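Local coordinates for cypemycin cysteine dehydrogenase (decarboxylating) (Streptomyces sp, PDB 6JDD), which catalyses the oxidative decarboxylation of the C-terminal cysteine of the cypemycin precursor peptide, a step in the biosynthesis of this linaridin, at residues V13-S18 against V42-A47; I19-V24 against V92-L97. All blocks are in the same frame, centred on the assembly; numbering follows the deposited sequence.

In the fold
Two neighbouring strands of one parallel sheet, 10-15 and 90-95, tie these contacts together, and both contacts are buried. In contact 1 backbone and cofactor hydrogen bonds dominate, with valines packed on one face: strand 10-15 pairs with strand 39-44, and the loops that follow grip the FAD pyrophosphate. Contact 2 is apolar between its own segments, a turn packed on Phe93 and the cis proline Pro94, and turns polar where 92-97 reaches the cofactor. The two meet where the Thr16 hydroxyl probably bonds to the carbonyl O of Pro94, and His14 O to the backbone N of Phe93. No other protein chain touches contact 1, whereas the 19-24 side of contact 2 borders another subunit.

Contact 1: residues V13-S18 against V42-A47; sequences VHVTGS and VSVTPA. With FAD (flavin-adenine dinucleotide), chain B.
Gly17 and Thr45 converge on a single phosphate oxygen of FAD. O2P accepts a hydrogen bond from Gly17 N at 2.8 Å and another from Thr45 OG1 at 2.5 Å. Thr45 is set for this by a chi1 of 68°, which lodges OG1 between the backbone N and the carbonyl carbon. On the other phosphate, Ala47 N donates to O2A at 3.2 Å. The carbonyl O of Gly17, centre of an inverse gamma turn, accepts from the ribityl O2' at 2.6 Å. Thr45 OG1 has a further partner in Ala48 N.

Behind this shell the two strands pair in parallel and lead into the loops. Thr45 N bonds to Val15 O at 3.1 Å with a C=O...N angle of 171°, and Val15 N bonds to Ser43 O. On one face of the sheet His14 ND1 and Ser43 OG share a hydrogen bond of 2.6 Å, the hydroxyl lying at the ring edge; the same oxygen is also bonded to His12 NE2. On the other face, Val15 CG2 packs against Val42 CG1 at 3.8 Å. Strand 10-15, helix 24-34 and strand 39-44 form a beta-alpha-beta unit; the strand order 3-2-1-4-5-6 fits the Rossmann-like fold of this HFCD flavoprotein.

Contact 2: residues I19-V24 against V92-L97; sequences ISAALV and VFPATL. With FAD (flavin-adenine dinucleotide), chain B.
The Phe93 ring and the Val24 methyl CG2 meet at ring atoms CD2 and CE2, with CG2 4.1 Å from CD2. Phe170 stacks on this ring from elsewhere in the chain. Next to the ring comes a second flat group, the cis peptide bond between Phe93 and Pro94. The cis geometry puts Phe93 O and Pro94 CD on the same side of the bond, and Val24 CG2 touches both, at 3.7 Å from Pro94 CD. One methyl group thus bridges the aromatic ring, the peptide oxygen and the pyrrolidine. CG2 stands anti to the carbonyl carbon and beside the backbone N, while CG1 is anti to that N (chi1 171°).

Earlier in 19-24, Ser20 and Ala21 meet the proline: Pro94 CG lies 3.9 Å from Ala21 N and 4.1 Å from Ser20 CB. No hydrogen bond crosses between the segments, which meet through van der Waals contacts.

Beyond the proline the chain turns to the cofactor. Thr96 OG1 bonds to FAD O1P at 2.6 Å and also caps Thr99 N at the start of helix 97-104. Leu97 N donates to the flavin carbonyl O2 at 2.7 Å, with an N-H...O angle of 158°, while Thr96 CG2 rests 3.6 Å from C2 of the flavin.

Strand 90-95 lies between strands 10-15 and 123-127. Val15 of the first touches Ala21, Val24 and Pro94, and Ala126 of the second packs on Phe93. The turn leads into helix 24-34, and Ala22 and Leu23 pack on Ala56 and Trp26 of a neighbouring subunit.

Contact 1: residues V13-S18 against V42-A47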
ATOM      1  N   VAL A  13      -4.523  13.002  32.964  1.00 41.43           N
ATOM      2  CA  VAL A  13      -5.542  11.935  32.859  1.00 41.12           C
ATOM      3  C   VAL A  13      -4.997  10.905  31.882  1.00 41.82           C
ATOM      4  O   VAL A  13      -4.642  11.258  30.784  1.00 42.20           O
ATOM      5  CB  VAL A  13      -6.929  12.456  32.456  1.00 41.31           C
ATOM      6  CG1 VAL A  13      -7.880  11.305  32.304  1.00 39.68           C
ATOM      7  CG2 VAL A  13      -7.495  13.443  33.464  1.00 43.54           C
ATOM      8  N   HIS A  14      -4.893   9.665  32.331  1.00 40.06           N
ATOM      9  CA  HIS A  14      -4.469   8.515  31.506  1.00 39.78           C
ATOM     10  C   HIS A  14      -5.691   7.652  31.235  1.00 37.86           C
ATOM     11  O   HIS A  14      -6.308   7.155  32.205  1.00 36.24           O
ATOM     12  CB  HIS A  14      -3.343   7.752  32.195  1.00 37.61           C
ATOM     13  CG  HIS A  14      -2.858   6.589  31.404  1.00 41.01           C
ATOM     14  ND1 HIS A  14      -2.395   6.728  30.108  1.00 42.52           N
ATOM     15  CD2 HIS A  14      -2.809   5.274  31.692  1.00 40.29           C
ATOM     16  CE1 HIS A  14      -2.067   5.537  29.645  1.00 40.63           C
ATOM     17  NE2 HIS A  14      -2.340   4.623  30.586  1.00 37.27           N
ATOM     18  N   VAL A  15      -6.063   7.569  29.965  1.00 33.23           N
ATOM     19  CA  VAL A  15      -7.331   6.932  29.513  1.00 35.71           C
ATOM     20  C   VAL A  15      -6.995   5.567  28.931  1.00 35.75           C
ATOM     21  O   VAL A  15      -6.139   5.512  28.028  1.00 36.73           O
ATOM     22  CB  VAL A  15      -8.047   7.810  28.475  1.00 36.08           C
ATOM     23  CG1 VAL A  15      -9.433   7.256  28.117  1.00 34.45           C
ATOM     24  CG2 VAL A  15      -8.118   9.261  28.936  1.00 33.15           C
ATOM     25  N   THR A  16      -7.681   4.512  29.373  1.00 38.80           N
ATOM     26  CA  THR A  16      -7.387   3.107  28.974  1.00 36.30           C
ATOM     27  C   THR A  16      -8.654   2.489  28.386  1.00 33.69           C
ATOM     28  O   THR A  16      -9.684   3.054  28.537  1.00 35.86           O
ATOM     29  CB  THR A  16      -6.798   2.282  30.142  1.00 34.72           C
ATOM     30  OG1 THR A  16      -7.826   1.930  31.077  1.00 35.90           O
ATOM     31  CG2 THR A  16      -5.641   2.965  30.858  1.00 29.99           C
ATOM     32  N   GLY A  17      -8.522   1.314  27.770  1.00 39.03           N
ATOM     33  CA  GLY A  17      -9.441   0.715  26.783  1.00 36.56           C
ATOM     34  C   GLY A  17     -10.623   0.018  27.401  1.00 38.62           C
ATOM     35  O   GLY A  17     -10.858  -1.180  27.148  1.00 44.29           O
ATOM     36  N   SER A  18     -11.438   0.751  28.104  1.00 39.19           N
ATOM     37  CA  SER A  18     -12.781   0.243  28.417  1.00 44.34           C
ATOM     38  C   SER A  18     -13.796   1.133  27.709  1.00 44.00           C
ATOM     39  O   SER A  18     -13.484   2.299  27.342  1.00 43.69           O
ATOM     40  CB  SER A  18     -12.981   0.144  29.902  1.00 46.80           C
ATOM     41  OG  SER A  18     -12.931   1.403  30.517  1.00 48.57           O
ATOM     42  N   VAL A  42      -3.572  14.867  28.897  1.00 41.06           N
ATOM     43  CA  VAL A  42      -4.266  13.583  28.637  1.00 40.78           C
ATOM     44  C   VAL A  42      -3.373  12.669  27.802  1.00 42.00           C
ATOM     45  O   VAL A  42      -2.803  13.114  26.789  1.00 43.67           O
ATOM     46  CB  VAL A  42      -5.618  13.807  27.944  1.00 39.79           C
ATOM     47  CG1 VAL A  42      -6.373  12.499  27.807  1.00 42.09           C
ATOM     48  CG2 VAL A  42      -6.479  14.824  28.668  1.00 36.92           C
ATOM     49  N   SER A  43      -3.257  11.435  28.248  1.00 40.70           N
ATOM     50  CA  SER A  43      -2.619  10.325  27.495  1.00 42.39           C
ATOM     51  C   SER A  43      -3.704   9.292  27.182  1.00 36.12           C
ATOM     52  O   SER A  43      -4.627   9.125  27.964  1.00 37.04           O
ATOM     53  CB  SER A  43      -1.426   9.729  28.230  1.00 41.30           C
ATOM     54  OG  SER A  43      -1.781   9.176  29.491  1.00 38.39           O
ATOM     55  N   VAL A  44      -3.622   8.658  26.039  1.00 36.56           N
ATOM     56  CA  VAL A  44      -4.689   7.729  25.600  1.00 36.93           C
ATOM     57  C   VAL A  44      -4.011   6.481  25.044  1.00 36.22           C
ATOM     58  O   VAL A  44      -3.180   6.594  24.172  1.00 41.27           O
ATOM     59  CB  VAL A  44      -5.576   8.395  24.533  1.00 36.46           C
ATOM     60  CG1 VAL A  44      -6.688   7.478  24.101  1.00 32.49           C
ATOM     61  CG2 VAL A  44      -6.145   9.716  24.986  1.00 39.65           C
ATOM     62  N   THR A  45      -4.396   5.309  25.504  1.00 39.76           N
ATOM     63  CA  THR A  45      -3.795   4.035  25.052  1.00 45.70           C
ATOM     64  C   THR A  45      -4.371   3.732  23.693  1.00 43.52           C
ATOM     65  O   THR A  45      -5.480   4.136  23.405  1.00 40.81           O
ATOM     66  CB  THR A  45      -4.049   2.827  25.961  1.00 39.91           C
ATOM     67  OG1 THR A  45      -5.427   2.431  25.948  1.00 42.01           O
ATOM     68  CG2 THR A  45      -3.561   3.068  27.371  1.00 38.41           C
ATOM     69  N   PRO A  46      -3.619   3.006  22.848  1.00 48.30           N
ATOM     70  CA  PRO A  46      -4.146   2.533  21.578  1.00 41.71           C
ATOM     71  C   PRO A  46      -5.563   1.929  21.777  1.00 41.88           C
ATOM     72  O   PRO A  46      -6.447   2.259  21.073  1.00 49.66           O
ATOM     73  CB  PRO A  46      -3.052   1.537  21.186  1.00 40.21           C
ATOM     74  CG  PRO A  46      -1.797   2.171  21.704  1.00 45.90           C
ATOM     75  CD  PRO A  46      -2.218   2.624  23.082  1.00 51.49           C
ATOM     76  N   ALA A  47      -5.727   1.037  22.748  1.00 46.02           N
ATOM     77  CA  ALA A  47      -7.026   0.383  22.988  1.00 45.78           C
ATOM     78  C   ALA A  47      -8.077   1.471  23.174  1.00 46.58           C
ATOM     79  O   ALA A  47      -9.134   1.404  22.573  1.00 47.97           O
ATOM     80  CB  ALA A  47      -6.948  -0.539  24.181  1.00 45.99           C
TER
HETATM   81  PA  FAD B 201      -2.923  -0.865  25.792  1.00 43.25           P
HETATM   82  O1A FAD B 201      -1.760   0.066  25.676  1.00 46.56           O
HETATM   83  O2A FAD B 201      -3.969  -0.825  24.729  1.00 46.21           O
HETATM   84  O5B FAD B 201      -2.386  -2.368  25.953  1.00 52.39           O
HETATM   85  C5B FAD B 201      -2.199  -3.169  24.760  1.00 51.51           C
HETATM   86  C4B FAD B 201      -1.194  -4.259  25.043  1.00 52.59           C
HETATM   87  O4B FAD B 201      -0.187  -4.262  23.999  1.00 56.08           O
HETATM   88  C3B FAD B 201      -0.421  -4.134  26.364  1.00 49.71           C
HETATM   89  O3B FAD B 201      -0.177  -5.411  26.942  1.00 50.11           O
HETATM   90  C2B FAD B 201       0.881  -3.458  25.924  1.00 50.24           C
HETATM   91  O2B FAD B 201       1.955  -3.718  26.802  1.00 54.93           O
HETATM   92  C1B FAD B 201       1.096  -4.104  24.561  1.00 49.48           C
HETATM   93  N9A FAD B 201       1.896  -3.296  23.649  1.00 53.81           N
HETATM   94  C8A FAD B 201       2.906  -2.423  23.969  1.00 67.62           C
HETATM   95  N7A FAD B 201       3.430  -1.848  22.910  1.00 58.48           N
HETATM   96  C5A FAD B 201       2.722  -2.376  21.836  1.00 63.88           C
HETATM   97  C6A FAD B 201       2.802  -2.167  20.446  1.00 58.80           C
HETATM   98  N6A FAD B 201       3.666  -1.335  19.871  1.00 61.90           N
HETATM   99  N1A FAD B 201       1.942  -2.861  19.663  1.00 56.88           N
HETATM  100  C2A FAD B 201       1.074  -3.697  20.247  1.00 64.08           C
HETATM  101  N3A FAD B 201       0.908  -3.973  21.538  1.00 56.96           N
HETATM  102  C4A FAD B 201       1.775  -3.270  22.286  1.00 58.70           C
HETATM  103  N1  FAD B 201     -11.052  -4.300  30.032  1.00 40.43           N
HETATM  104  C2  FAD B 201     -11.230  -3.894  31.310  1.00 41.08           C
HETATM  105  O2  FAD B 201     -10.356  -4.077  32.161  1.00 41.61           O
HETATM  106  N3  FAD B 201     -12.368  -3.272  31.717  1.00 44.45           N
HETATM  107  C4  FAD B 201     -13.406  -3.019  30.854  1.00 42.70           C
HETATM  108  O4  FAD B 201     -14.412  -2.457  31.262  1.00 41.01           O
HETATM  109  C4X FAD B 201     -13.258  -3.426  29.514  1.00 43.95           C
HETATM  110  N5  FAD B 201     -14.237  -3.193  28.677  1.00 45.33           N
HETATM  111  C5X FAD B 201     -14.070  -3.598  27.380  1.00 43.81           C
HETATM  112  C6  FAD B 201     -15.111  -3.355  26.467  1.00 40.61           C
HETATM  113  C7  FAD B 201     -15.012  -3.735  25.149  1.00 43.69           C
HETATM  114  C7M FAD B 201     -16.148  -3.458  24.198  1.00 45.59           C
HETATM  115  C8  FAD B 201     -13.837  -4.384  24.698  1.00 45.36           C
HETATM  116  C8M FAD B 201     -13.705  -4.809  23.259  1.00 45.15           C
HETATM  117  C9  FAD B 201     -12.808  -4.628  25.585  1.00 40.14           C
HETATM  118  C9A FAD B 201     -12.900  -4.244  26.933  1.00 40.89           C
HETATM  119  N10 FAD B 201     -11.880  -4.474  27.854  1.00 39.11           N
HETATM  120  C10 FAD B 201     -12.021  -4.077  29.171  1.00 42.86           C
HETATM  121  C1' FAD B 201     -10.642  -5.148  27.424  1.00 37.97           C
HETATM  122  C2' FAD B 201      -9.510  -4.165  27.190  1.00 39.74           C
HETATM  123  O2' FAD B 201      -9.822  -3.327  26.081  1.00 40.44           O
HETATM  124  C3' FAD B 201      -8.195  -4.899  26.916  1.00 39.69           C
HETATM  125  O3' FAD B 201      -7.771  -5.565  28.101  1.00 42.17           O
HETATM  126  C4' FAD B 201      -7.071  -3.983  26.426  1.00 39.62           C
HETATM  127  O4' FAD B 201      -5.896  -4.757  26.177  1.00 39.25           O
HETATM  128  C5' FAD B 201      -6.746  -2.886  27.415  1.00 41.66           C
HETATM  129  O5' FAD B 201      -5.556  -2.176  26.977  1.00 42.42           O
HETATM  130  P   FAD B 201      -5.137  -0.817  27.720  1.00 39.13           P
HETATM  131  O1P FAD B 201      -5.137  -1.064  29.192  1.00 40.26           O
HETATM  132  O2P FAD B 201      -5.972   0.295  27.174  1.00 38.57           O
HETATM  133  O3P FAD B 201      -3.625  -0.637  27.215  1.00 44.87           O

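Contact 2: residues I19-V24 against V92-L97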
ATOM      1  N   ILE A  19     -14.987   0.599  27.514  1.00 45.78           N
ATOM      2  CA  ILE A  19     -16.082   1.331  26.829  1.00 48.57           C
ATOM      3  C   ILE A  19     -16.334   2.656  27.577  1.00 48.23           C
ATOM      4  O   ILE A  19     -16.632   3.655  26.903  1.00 51.01           O
ATOM      5  CB  ILE A  19     -17.306   0.411  26.666  1.00 51.26           C
ATOM      6  CG1 ILE A  19     -18.324   1.044  25.728  1.00 52.73           C
ATOM      7  CG2 ILE A  19     -17.896   0.026  28.005  1.00 54.65           C
ATOM      8  CD1 ILE A  19     -17.760   1.157  24.322  1.00 68.01           C
ATOM      9  N   SER A  20     -16.079   2.743  28.882  1.00 41.63           N
ATOM     10  CA  SER A  20     -16.145   4.022  29.641  1.00 45.30           C
ATOM     11  C   SER A  20     -15.231   5.084  29.018  1.00 45.11           C
ATOM     12  O   SER A  20     -15.426   6.254  29.299  1.00 44.68           O
ATOM     13  CB  SER A  20     -15.808   3.847  31.088  1.00 43.48           C
ATOM     14  OG  SER A  20     -16.655   2.896  31.698  1.00 51.71           O
ATOM     15  N   ALA A  21     -14.210   4.721  28.251  1.00 44.58           N
ATOM     16  CA  ALA A  21     -13.337   5.757  27.655  1.00 42.00           C
ATOM     17  C   ALA A  21     -14.179   6.628  26.733  1.00 40.09           C
ATOM     18  O   ALA A  21     -13.881   7.775  26.655  1.00 39.57           O
ATOM     19  CB  ALA A  21     -12.173   5.154  26.930  1.00 39.13           C
ATOM     20  N   ALA A  22     -15.222   6.074  26.117  1.00 43.07           N
ATOM     21  CA  ALA A  22     -16.144   6.823  25.229  1.00 47.15           C
ATOM     22  C   ALA A  22     -16.781   8.012  25.985  1.00 48.50           C
ATOM     23  O   ALA A  22     -17.094   9.025  25.305  1.00 45.59           O
ATOM     24  CB  ALA A  22     -17.199   5.922  24.655  1.00 42.65           C
ATOM     25  N   LEU A  23     -16.937   7.894  27.307  1.00 43.00           N
ATOM     26  CA  LEU A  23     -17.582   8.899  28.189  1.00 40.18           C
ATOM     27  C   LEU A  23     -16.576   9.931  28.719  1.00 43.24           C
ATOM     28  O   LEU A  23     -17.017  10.911  29.282  1.00 42.75           O
ATOM     29  CB  LEU A  23     -18.215   8.178  29.369  1.00 43.62           C
ATOM     30  CG  LEU A  23     -19.645   7.707  29.168  1.00 49.87           C
ATOM     31  CD1 LEU A  23     -19.811   6.975  27.863  1.00 53.41           C
ATOM     32  CD2 LEU A  23     -20.057   6.795  30.317  1.00 53.75           C
ATOM     33  N   VAL A  24     -15.272   9.727  28.541  1.00 43.68           N
ATOM     34  CA  VAL A  24     -14.223  10.599  29.122  1.00 38.95           C
ATOM     35  C   VAL A  24     -14.302  11.987  28.506  1.00 44.87           C
ATOM     36  O   VAL A  24     -14.195  12.936  29.260  1.00 42.36           O
ATOM     37  CB  VAL A  24     -12.834   9.961  28.981  1.00 40.02           C
ATOM     38  CG1 VAL A  24     -11.705  10.902  29.364  1.00 39.44           C
ATOM     39  CG2 VAL A  24     -12.775   8.735  29.842  1.00 43.78           C
ATOM     40  N   VAL A  92      -5.941   7.613  36.448  1.00 39.19           N
ATOM     41  CA  VAL A  92      -6.173   6.566  35.422  1.00 37.86           C
ATOM     42  C   VAL A  92      -7.687   6.355  35.304  1.00 41.16           C
ATOM     43  O   VAL A  92      -8.286   5.773  36.182  1.00 41.42           O
ATOM     44  CB  VAL A  92      -5.389   5.290  35.759  1.00 38.68           C
ATOM     45  CG1 VAL A  92      -5.441   4.288  34.619  1.00 39.40           C
ATOM     46  CG2 VAL A  92      -3.939   5.615  36.101  1.00 35.39           C
ATOM     47  N   PHE A  93      -8.266   6.884  34.237  1.00 44.38           N
ATOM     48  CA  PHE A  93      -9.709   7.196  34.136  1.00 43.52           C
ATOM     49  C   PHE A  93     -10.170   6.933  32.716  1.00 44.27           C
ATOM     50  O   PHE A  93      -9.837   7.708  31.828  1.00 47.40           O
ATOM     51  CB  PHE A  93      -9.947   8.661  34.508  1.00 41.79           C
ATOM     52  CG  PHE A  93     -11.398   9.057  34.549  1.00 44.31           C
ATOM     53  CD1 PHE A  93     -12.244   8.531  35.509  1.00 46.15           C
ATOM     54  CD2 PHE A  93     -11.911   9.941  33.626  1.00 47.28           C
ATOM     55  CE1 PHE A  93     -13.582   8.875  35.545  1.00 54.57           C
ATOM     56  CE2 PHE A  93     -13.251  10.287  33.669  1.00 50.20           C
ATOM     57  CZ  PHE A  93     -14.088   9.756  34.625  1.00 52.42           C
ATOM     58  N   PRO A  94     -10.809   5.789  32.410  1.00 38.85           N
ATOM     59  CA  PRO A  94     -10.854   4.633  33.299  1.00 40.01           C
ATOM     60  C   PRO A  94      -9.586   3.770  33.297  1.00 43.26           C
ATOM     61  O   PRO A  94      -8.714   3.985  32.470  1.00 35.89           O
ATOM     62  CB  PRO A  94     -11.966   3.812  32.664  1.00 40.44           C
ATOM     63  CG  PRO A  94     -11.748   4.026  31.200  1.00 41.59           C
ATOM     64  CD  PRO A  94     -11.404   5.498  31.109  1.00 43.19           C
ATOM     65  N   ALA A  95      -9.525   2.811  34.229  1.00 46.03           N
ATOM     66  CA  ALA A  95      -8.383   1.888  34.373  1.00 39.38           C
ATOM     67  C   ALA A  95      -8.865   0.485  34.128  1.00 36.25           C
ATOM     68  O   ALA A  95      -9.645   0.009  34.883  1.00 39.73           O
ATOM     69  CB  ALA A  95      -7.788   2.000  35.716  1.00 42.88           C
ATOM     70  N   THR A  96      -8.367  -0.118  33.069  1.00 38.76           N
ATOM     71  CA  THR A  96      -8.614  -1.548  32.773  1.00 40.72           C
ATOM     72  C   THR A  96      -7.908  -2.427  33.830  1.00 41.96           C
ATOM     73  O   THR A  96      -6.890  -2.020  34.430  1.00 34.91           O
ATOM     74  CB  THR A  96      -8.184  -1.902  31.341  1.00 40.50           C
ATOM     75  OG1 THR A  96      -6.820  -1.496  31.185  1.00 38.24           O
ATOM     76  CG2 THR A  96      -9.059  -1.226  30.301  1.00 41.89           C
ATOM     77  N   LEU A  97      -8.378  -3.659  33.918  1.00 41.72           N
ATOM     78  CA  LEU A  97      -7.713  -4.783  34.637  1.00 39.09           C
ATOM     79  C   LEU A  97      -6.267  -4.885  34.168  1.00 40.94           C
ATOM     80  O   LEU A  97      -5.394  -4.843  35.035  1.00 35.44           O
ATOM     81  CB  LEU A  97      -8.520  -6.047  34.354  1.00 40.10           C
ATOM     82  CG  LEU A  97      -7.966  -7.358  34.900  1.00 46.98           C
ATOM     83  CD1 LEU A  97      -7.482  -7.211  36.319  1.00 48.89           C
ATOM     84  CD2 LEU A  97      -9.027  -8.423  34.855  1.00 49.17           C
TER
HETATM   85  PA  FAD B 201      -2.923  -0.865  25.792  1.00 43.25           P
HETATM   86  O1A FAD B 201      -1.760   0.066  25.676  1.00 46.56           O
HETATM   87  O2A FAD B 201      -3.969  -0.825  24.729  1.00 46.21           O
HETATM   88  O5B FAD B 201      -2.386  -2.368  25.953  1.00 52.39           O
HETATM   89  C5B FAD B 201      -2.199  -3.169  24.760  1.00 51.51           C
HETATM   90  C4B FAD B 201      -1.194  -4.259  25.043  1.00 52.59           C
HETATM   91  O4B FAD B 201      -0.187  -4.262  23.999  1.00 56.08           O
HETATM   92  C3B FAD B 201      -0.421  -4.134  26.364  1.00 49.71           C
HETATM   93  O3B FAD B 201      -0.177  -5.411  26.942  1.00 50.11           O
HETATM   94  C2B FAD B 201       0.881  -3.458  25.924  1.00 50.24           C
HETATM   95  O2B FAD B 201       1.955  -3.718  26.802  1.00 54.93           O
HETATM   96  C1B FAD B 201       1.096  -4.104  24.561  1.00 49.48           C
HETATM   97  N9A FAD B 201       1.896  -3.296  23.649  1.00 53.81           N
HETATM   98  C8A FAD B 201       2.906  -2.423  23.969  1.00 67.62           C
HETATM   99  N7A FAD B 201       3.430  -1.848  22.910  1.00 58.48           N
HETATM  100  C5A FAD B 201       2.722  -2.376  21.836  1.00 63.88           C
HETATM  101  C6A FAD B 201       2.802  -2.167  20.446  1.00 58.80           C
HETATM  102  N6A FAD B 201       3.666  -1.335  19.871  1.00 61.90           N
HETATM  103  N1A FAD B 201       1.942  -2.861  19.663  1.00 56.88           N
HETATM  104  C2A FAD B 201       1.074  -3.697  20.247  1.00 64.08           C
HETATM  105  N3A FAD B 201       0.908  -3.973  21.538  1.00 56.96           N
HETATM  106  C4A FAD B 201       1.775  -3.270  22.286  1.00 58.70           C
HETATM  107  N1  FAD B 201     -11.052  -4.300  30.032  1.00 40.43           N
HETATM  108  C2  FAD B 201     -11.230  -3.894  31.310  1.00 41.08           C
HETATM  109  O2  FAD B 201     -10.356  -4.077  32.161  1.00 41.61           O
HETATM  110  N3  FAD B 201     -12.368  -3.272  31.717  1.00 44.45           N
HETATM  111  C4  FAD B 201     -13.406  -3.019  30.854  1.00 42.70           C
HETATM  112  O4  FAD B 201     -14.412  -2.457  31.262  1.00 41.01           O
HETATM  113  C4X FAD B 201     -13.258  -3.426  29.514  1.00 43.95           C
HETATM  114  N5  FAD B 201     -14.237  -3.193  28.677  1.00 45.33           N
HETATM  115  C5X FAD B 201     -14.070  -3.598  27.380  1.00 43.81           C
HETATM  116  C6  FAD B 201     -15.111  -3.355  26.467  1.00 40.61           C
HETATM  117  C7  FAD B 201     -15.012  -3.735  25.149  1.00 43.69           C
HETATM  118  C7M FAD B 201     -16.148  -3.458  24.198  1.00 45.59           C
HETATM  119  C8  FAD B 201     -13.837  -4.384  24.698  1.00 45.36           C
HETATM  120  C8M FAD B 201     -13.705  -4.809  23.259  1.00 45.15           C
HETATM  121  C9  FAD B 201     -12.808  -4.628  25.585  1.00 40.14           C
HETATM  122  C9A FAD B 201     -12.900  -4.244  26.933  1.00 40.89           C
HETATM  123  N10 FAD B 201     -11.880  -4.474  27.854  1.00 39.11           N
HETATM  124  C10 FAD B 201     -12.021  -4.077  29.171  1.00 42.86           C
HETATM  125  C1' FAD B 201     -10.642  -5.148  27.424  1.00 37.97           C
HETATM  126  C2' FAD B 201      -9.510  -4.165  27.190  1.00 39.74           C
HETATM  127  O2' FAD B 201      -9.822  -3.327  26.081  1.00 40.44           O
HETATM  128  C3' FAD B 201      -8.195  -4.899  26.916  1.00 39.69           C
HETATM  129  O3' FAD B 201      -7.771  -5.565  28.101  1.00 42.17           O
HETATM  130  C4' FAD B 201      -7.071  -3.983  26.426  1.00 39.62           C
HETATM  131  O4' FAD B 201      -5.896  -4.757  26.177  1.00 39.25           O
HETATM  132  C5' FAD B 201      -6.746  -2.886  27.415  1.00 41.66           C
HETATM  133  O5' FAD B 201      -5.556  -2.176  26.977  1.00 42.42           O
HETATM  134  P   FAD B 201      -5.137  -0.817  27.720  1.00 39.13           P
HETATM  135  O1P FAD B 201      -5.137  -1.064  29.192  1.00 40.26           O
HETATM  136  O2P FAD B 201      -5.972   0.295  27.174  1.00 38.57           O
HETATM  137  O3P FAD B 201      -3.625  -0.637  27.215  1.00 44.87           O